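Local coordinates for carbon dioxide concentrating mechanism protein (Thermosynechococcus elongatus, PDB 4N8F) that probably forms the pentameric vertices of the shell of the carboxysome, the polyhedral inclusion in which RuBisCO is sequestered, at residues C[8-13]-C[24-29]; C[42-47]-C[72-77]. All coordinates share one frame; numbering follows the deposited sequence.

Interactions 1 and 2 follow one another along the chain, the first closing before the second opens, and their centres lie about 10 Å apart. Both belong to the curled five-stranded sheet with strand order 1-2-3-5-4, the OB-like barrel of the CcmL/EutN family. Interaction 1 pairs strands 2-11 and 24-30 antiparallel; interaction 2 sets strand 39-45 parallel to strand 76-81. Strands 24-30 and 39-45 are neighbours, so the contacts meet directly: Leu25 N is 2.8 Å from Ala43 O, a probable hydrogen bond, and Leu27 packs on Ala43. Each contact also reaches a second subunit, which ties this part of the barrel to the pentamer interface.

Interaction 1: C[8-13]-C[24-29]; sequences GTVTST and FLVLQY
Gly8 and Val26 form an antiparallel hydrogen-bonded pair, followed by the non-hydrogen-bonded pair of Thr9 and Leu25, where segments 8-11 and 24-29, on neighbouring strands 2-11 and 24-30 of the OB-like barrel, run antiparallel with 141° between their N-to-C directions. Val26 N donates to Gly8 O at 3.0 Å, while the return bond from Gly8 N to Val26 O is longer at 3.3 Å. Val10 N to Phe24 O is the straightest of the three, 167° at the hydrogen.

Val10 and Val26 lie on one face, where their side chains cross at about a right angle with CG2 on CG2 at 3.7 Å. In both residues CG1 is anti to the backbone N (chi1 174° in Val10), which puts CG2 beside its own backbone N and within reach of the other valine. On the other face Thr9 CG2 touches the Leu25 CD2 branch more lightly, at 4.1 Å. Gly8 to Thr11 also pair antiparallel with a strand of a second subunit, so the sheet continues across the interface, and Val10 packs there on Ile82 of that subunit.

At the Phe24 end a water accepts from Phe24 N at 2.9 Å. Val10 O lies in the plane of the Phe24 ring, at its edge, 3.8 Å from Phe24 CD2.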
loop_
_atom_site.group_PDB
_atom_site.type_symbol
_atom_site.label_atom_id
_atom_site.label_comp_id
_atom_site.label_asym_id
_atom_site.label_seq_id
_atom_site.Cartn_x
_atom_site.Cartn_y
_atom_site.Cartn_z
ATOM N N GLY C 8 -21.037 -10.345 0.020
ATOM C CA GLY C 8 -21.296 -11.244 -1.098
ATOM C C GLY C 8 -20.160 -12.206 -1.313
ATOM O O GLY C 8 -19.427 -12.442 -0.424
ATOM N N THR C 9 -20.056 -12.784 -2.490
ATOM C CA THR C 9 -19.013 -13.725 -2.783
ATOM C C THR C 9 -18.625 -13.643 -4.261
ATOM O O THR C 9 -19.433 -13.210 -5.105
ATOM C CB THR C 9 -19.484 -15.179 -2.601
ATOM O OG1 THR C 9 -20.461 -15.438 -3.588
ATOM C CG2 THR C 9 -20.117 -15.397 -1.291
ATOM N N VAL C 10 -17.400 -14.087 -4.558
ATOM C CA VAL C 10 -16.911 -14.270 -5.954
ATOM C C VAL C 10 -16.538 -15.738 -6.180
ATOM O O VAL C 10 -15.900 -16.415 -5.322
ATOM C CB VAL C 10 -15.657 -13.391 -6.186
ATOM C CG1 VAL C 10 -15.013 -13.641 -7.558
ATOM C CG2 VAL C 10 -15.980 -11.912 -5.966
ATOM N N THR C 11 -16.917 -16.252 -7.334
ATOM C CA THR C 11 -16.508 -17.624 -7.698
ATOM C C THR C 11 -15.672 -17.586 -8.977
ATOM O O THR C 11 -15.875 -16.701 -9.849
ATOM C CB THR C 11 -17.734 -18.531 -7.919
ATOM O OG1 THR C 11 -18.361 -18.123 -9.125
ATOM C CG2 THR C 11 -18.728 -18.412 -6.754
ATOM N N SER C 12 -14.716 -18.520 -9.073
ATOM C CA SER C 12 -13.810 -18.600 -10.217
ATOM C C SER C 12 -13.434 -20.041 -10.434
ATOM O O SER C 12 -13.070 -20.708 -9.496
ATOM C CB SER C 12 -12.538 -17.833 -9.922
ATOM O OG SER C 12 -11.557 -18.068 -10.899
ATOM N N THR C 13 -13.481 -20.530 -11.664
ATOM C CA THR C 13 -12.945 -21.876 -11.931
ATOM C C THR C 13 -11.586 -21.845 -12.649
ATOM O O THR C 13 -10.873 -22.828 -12.598
ATOM C CB THR C 13 -13.959 -22.742 -12.702
ATOM O OG1 THR C 13 -14.375 -22.036 -13.856
ATOM C CG2 THR C 13 -15.197 -23.030 -11.844
ATOM N N PHE C 24 -13.667 -16.787 -1.610
ATOM C CA PHE C 24 -13.600 -15.337 -1.844
ATOM C C PHE C 24 -14.871 -14.564 -1.432
ATOM O O PHE C 24 -15.930 -14.648 -2.071
ATOM C CB PHE C 24 -13.326 -15.026 -3.313
ATOM C CG PHE C 24 -12.081 -15.674 -3.859
ATOM C CD1 PHE C 24 -10.867 -15.251 -3.482
ATOM C CD2 PHE C 24 -12.158 -16.720 -4.758
ATOM C CE1 PHE C 24 -9.727 -15.820 -3.994
ATOM C CE2 PHE C 24 -11.016 -17.303 -5.273
ATOM C CZ PHE C 24 -9.801 -16.836 -4.903
ATOM N N LEU C 25 -14.743 -13.737 -0.399
ATOM C CA LEU C 25 -15.890 -12.960 0.016
ATOM C C LEU C 25 -15.758 -11.607 -0.587
ATOM O O LEU C 25 -14.659 -11.123 -0.726
ATOM C CB LEU C 25 -15.944 -12.877 1.545
ATOM C CG LEU C 25 -16.273 -14.148 2.328
ATOM C CD1 LEU C 25 -16.265 -13.810 3.810
ATOM C CD2 LEU C 25 -17.616 -14.735 1.942
ATOM N N VAL C 26 -16.885 -10.990 -0.938
ATOM C CA VAL C 26 -16.925 -9.561 -1.142
ATOM C C VAL C 26 -17.211 -8.816 0.175
ATOM O O VAL C 26 -18.138 -9.159 0.895
ATOM C CB VAL C 26 -17.979 -9.195 -2.173
ATOM C CG1 VAL C 26 -17.894 -7.720 -2.511
ATOM C CG2 VAL C 26 -17.848 -10.066 -3.417
ATOM N N LEU C 27 -16.410 -7.810 0.487
ATOM C CA LEU C 27 -16.503 -6.991 1.705
ATOM C C LEU C 27 -16.826 -5.524 1.321
ATOM O O LEU C 27 -16.256 -4.983 0.376
ATOM C CB LEU C 27 -15.180 -7.029 2.439
ATOM C CG LEU C 27 -14.602 -8.425 2.754
ATOM C CD1 LEU C 27 -13.376 -8.393 3.641
ATOM C CD2 LEU C 27 -15.636 -9.269 3.484
ATOM N N GLN C 28 -17.773 -4.917 2.017
ATOM C CA GLN C 28 -18.000 -3.515 1.887
ATOM C C GLN C 28 -17.376 -2.878 3.131
ATOM O O GLN C 28 -17.692 -3.252 4.234
ATOM C CB GLN C 28 -19.475 -3.201 1.858
ATOM C CG GLN C 28 -19.748 -1.689 1.740
ATOM C CD GLN C 28 -21.203 -1.382 1.472
ATOM O OE1 GLN C 28 -22.082 -2.179 1.791
ATOM N NE2 GLN C 28 -21.466 -0.217 0.891
ATOM N N TYR C 29 -16.515 -1.898 2.920
ATOM C CA TYR C 29 -15.919 -1.176 4.022
ATOM C C TYR C 29 -16.954 -0.378 4.818
ATOM O O TYR C 29 -17.881 0.154 4.236
ATOM C CB TYR C 29 -14.750 -0.266 3.529
ATOM C CG TYR C 29 -13.525 -1.052 3.079
ATOM C CD1 TYR C 29 -13.202 -1.160 1.746
ATOM C CD2 TYR C 29 -12.705 -1.710 4.017
ATOM C CE1 TYR C 29 -12.099 -1.854 1.337
ATOM C CE2 TYR C 29 -11.599 -2.387 3.622
ATOM C CZ TYR C 29 -11.305 -2.503 2.285
ATOM O OH TYR C 29 -10.209 -3.237 1.876
HETATM O O HOH W 1 -15.652 -17.935 -3.326
#

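Interaction 2: C[42-47]-C[72-77]; sequences VAADTV and KPIDAA
Ala44 and Ala77 face each other as a parallel bridge, their CA atoms 4.5 Å apart, in the parallel pairing of strands 39-45 and 76-81, strands 3 and 5 of the OB-fold order, that is characteristic of the OB-like barrel. The close part of the contact is built from small residues. Ala44 N donates to Ala76 O at 3.1 Å. Ala44 O also receives the CA-H of Ala77 at a CA-to-O distance of 3.3 Å, and the ladder goes on with a backbone bond between Ala44 and Val78. The side chains that meet here are methyl groups: Ala43 CB meets Ala76 CB at 4.0 Å, and Ala76 CB also rests against Val42 O.

Ile74 adds the one long side chain. Its CG1 sits between the backbone N and the carbonyl carbon (chi1 50°), and the extended branch beyond it brings CD1 to 3.9 Å from Ala44 CB, tip against methyl. Just before the strand, Asp75 points its CB away from segment 42-47; its carboxylate accepts from Met1 N and Arg59 N of a second subunit, so this approach to the strand is held from across the interface.

Beyond Ala44 the packing gives way to a turn. Thr46 is exposed and Val47 partly so, and both meet Glu16 of a third subunit, the threonine by a hydrogen bond. The buried Asp45 closes the turn internally as an Asx turn: its OD1 accepts from Val47 N at 2.8 Å, with the N-H coming from above the carboxylate plane.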
loop_
_atom_site.group_PDB
_atom_site.type_symbol
_atom_site.label_atom_id
_atom_site.label_comp_id
_atom_site.label_asym_id
_atom_site.label_seq_id
_atom_site.Cartn_x
_atom_site.Cartn_y
_atom_site.Cartn_z
ATOM N N VAL C 42 -12.226 -7.791 -2.302
ATOM C CA VAL C 42 -12.494 -9.223 -2.324
ATOM C C VAL C 42 -11.412 -9.885 -1.513
ATOM O O VAL C 42 -10.221 -9.576 -1.678
ATOM C CB VAL C 42 -12.502 -9.783 -3.757
ATOM C CG1 VAL C 42 -12.695 -11.308 -3.744
ATOM C CG2 VAL C 42 -13.555 -9.088 -4.577
ATOM N N ALA C 43 -11.811 -10.721 -0.564
ATOM C CA ALA C 43 -10.877 -11.272 0.374
ATOM C C ALA C 43 -11.046 -12.746 0.589
ATOM O O ALA C 43 -12.146 -13.245 0.627
ATOM C CB ALA C 43 -11.023 -10.565 1.691
ATOM N N ALA C 44 -9.923 -13.411 0.803
ATOM C CA ALA C 44 -9.891 -14.814 1.280
ATOM C C ALA C 44 -10.431 -14.923 2.664
ATOM O O ALA C 44 -10.292 -13.989 3.508
ATOM C CB ALA C 44 -8.469 -15.394 1.252
ATOM N N ASP C 45 -11.039 -16.062 2.952
ATOM C CA ASP C 45 -11.582 -16.221 4.288
ATOM C C ASP C 45 -11.343 -17.637 4.737
ATOM O O ASP C 45 -11.869 -18.604 4.155
ATOM C CB ASP C 45 -13.057 -15.881 4.289
ATOM C CG ASP C 45 -13.735 -16.176 5.657
ATOM O OD1 ASP C 45 -13.077 -16.135 6.722
ATOM O OD2 ASP C 45 -14.950 -16.412 5.657
ATOM N N THR C 46 -10.526 -17.738 5.766
ATOM C CA THR C 46 -10.237 -19.008 6.434
ATOM C C THR C 46 -10.835 -19.013 7.806
ATOM O O THR C 46 -10.631 -19.949 8.552
ATOM C CB THR C 46 -8.717 -19.182 6.541
ATOM O OG1 THR C 46 -8.117 -17.941 7.011
ATOM C CG2 THR C 46 -8.163 -19.475 5.156
ATOM N N VAL C 47 -11.586 -17.984 8.155
ATOM C CA VAL C 47 -12.177 -17.930 9.471
ATOM C C VAL C 47 -13.607 -18.448 9.468
ATOM O O VAL C 47 -13.982 -19.071 10.389
ATOM C CB VAL C 47 -12.117 -16.517 10.099
ATOM C CG1 VAL C 47 -12.683 -16.546 11.513
ATOM C CG2 VAL C 47 -10.687 -16.031 10.140
ATOM N N LYS C 72 0.128 -18.295 -1.384
ATOM C CA LYS C 72 -1.022 -17.845 -2.122
ATOM C C LYS C 72 -0.846 -16.386 -2.542
ATOM O O LYS C 72 -0.436 -15.554 -1.736
ATOM C CB LYS C 72 -2.309 -18.055 -1.333
ATOM C CG LYS C 72 -2.583 -19.505 -0.895
ATOM C CD LYS C 72 -4.001 -19.536 -0.356
ATOM C CE LYS C 72 -4.433 -20.870 0.273
ATOM N NZ LYS C 72 -3.473 -21.986 0.202
ATOM N N PRO C 73 -1.134 -16.068 -3.800
ATOM C CA PRO C 73 -1.035 -14.694 -4.319
ATOM C C PRO C 73 -2.230 -13.837 -3.955
ATOM O O PRO C 73 -2.955 -13.350 -4.824
ATOM C CB PRO C 73 -0.981 -14.893 -5.848
ATOM C CG PRO C 73 -1.638 -16.212 -6.085
ATOM C CD PRO C 73 -1.457 -17.044 -4.854
ATOM N N ILE C 74 -2.456 -13.692 -2.661
ATOM C CA ILE C 74 -3.588 -12.920 -2.122
ATOM C C ILE C 74 -3.063 -11.747 -1.337
ATOM O O ILE C 74 -2.002 -11.854 -0.669
ATOM C CB ILE C 74 -4.527 -13.768 -1.249
ATOM C CG1 ILE C 74 -3.716 -14.548 -0.197
ATOM C CG2 ILE C 74 -5.272 -14.784 -2.085
ATOM C CD1 ILE C 74 -4.606 -15.066 0.912
ATOM N N ASP C 75 -3.803 -10.640 -1.418
ATOM C CA ASP C 75 -3.450 -9.389 -0.805
ATOM C C ASP C 75 -4.554 -8.864 0.144
ATOM O O ASP C 75 -4.536 -7.760 0.574
ATOM C CB ASP C 75 -3.111 -8.383 -1.886
ATOM C CG ASP C 75 -4.281 -7.930 -2.683
ATOM O OD1 ASP C 75 -5.386 -8.519 -2.577
ATOM O OD2 ASP C 75 -4.092 -6.919 -3.449
ATOM N N ALA C 76 -5.548 -9.680 0.432
ATOM C CA ALA C 76 -6.618 -9.313 1.377
ATOM C C ALA C 76 -7.184 -10.586 1.995
ATOM O O ALA C 76 -7.483 -11.570 1.271
ATOM C CB ALA C 76 -7.694 -8.563 0.683
ATOM N N ALA C 77 -7.359 -10.583 3.309
ATOM C CA ALA C 77 -7.961 -11.742 3.978
ATOM C C ALA C 77 -8.810 -11.303 5.138
ATOM O O ALA C 77 -8.401 -10.376 5.874
ATOM C CB ALA C 77 -6.898 -12.689 4.502
#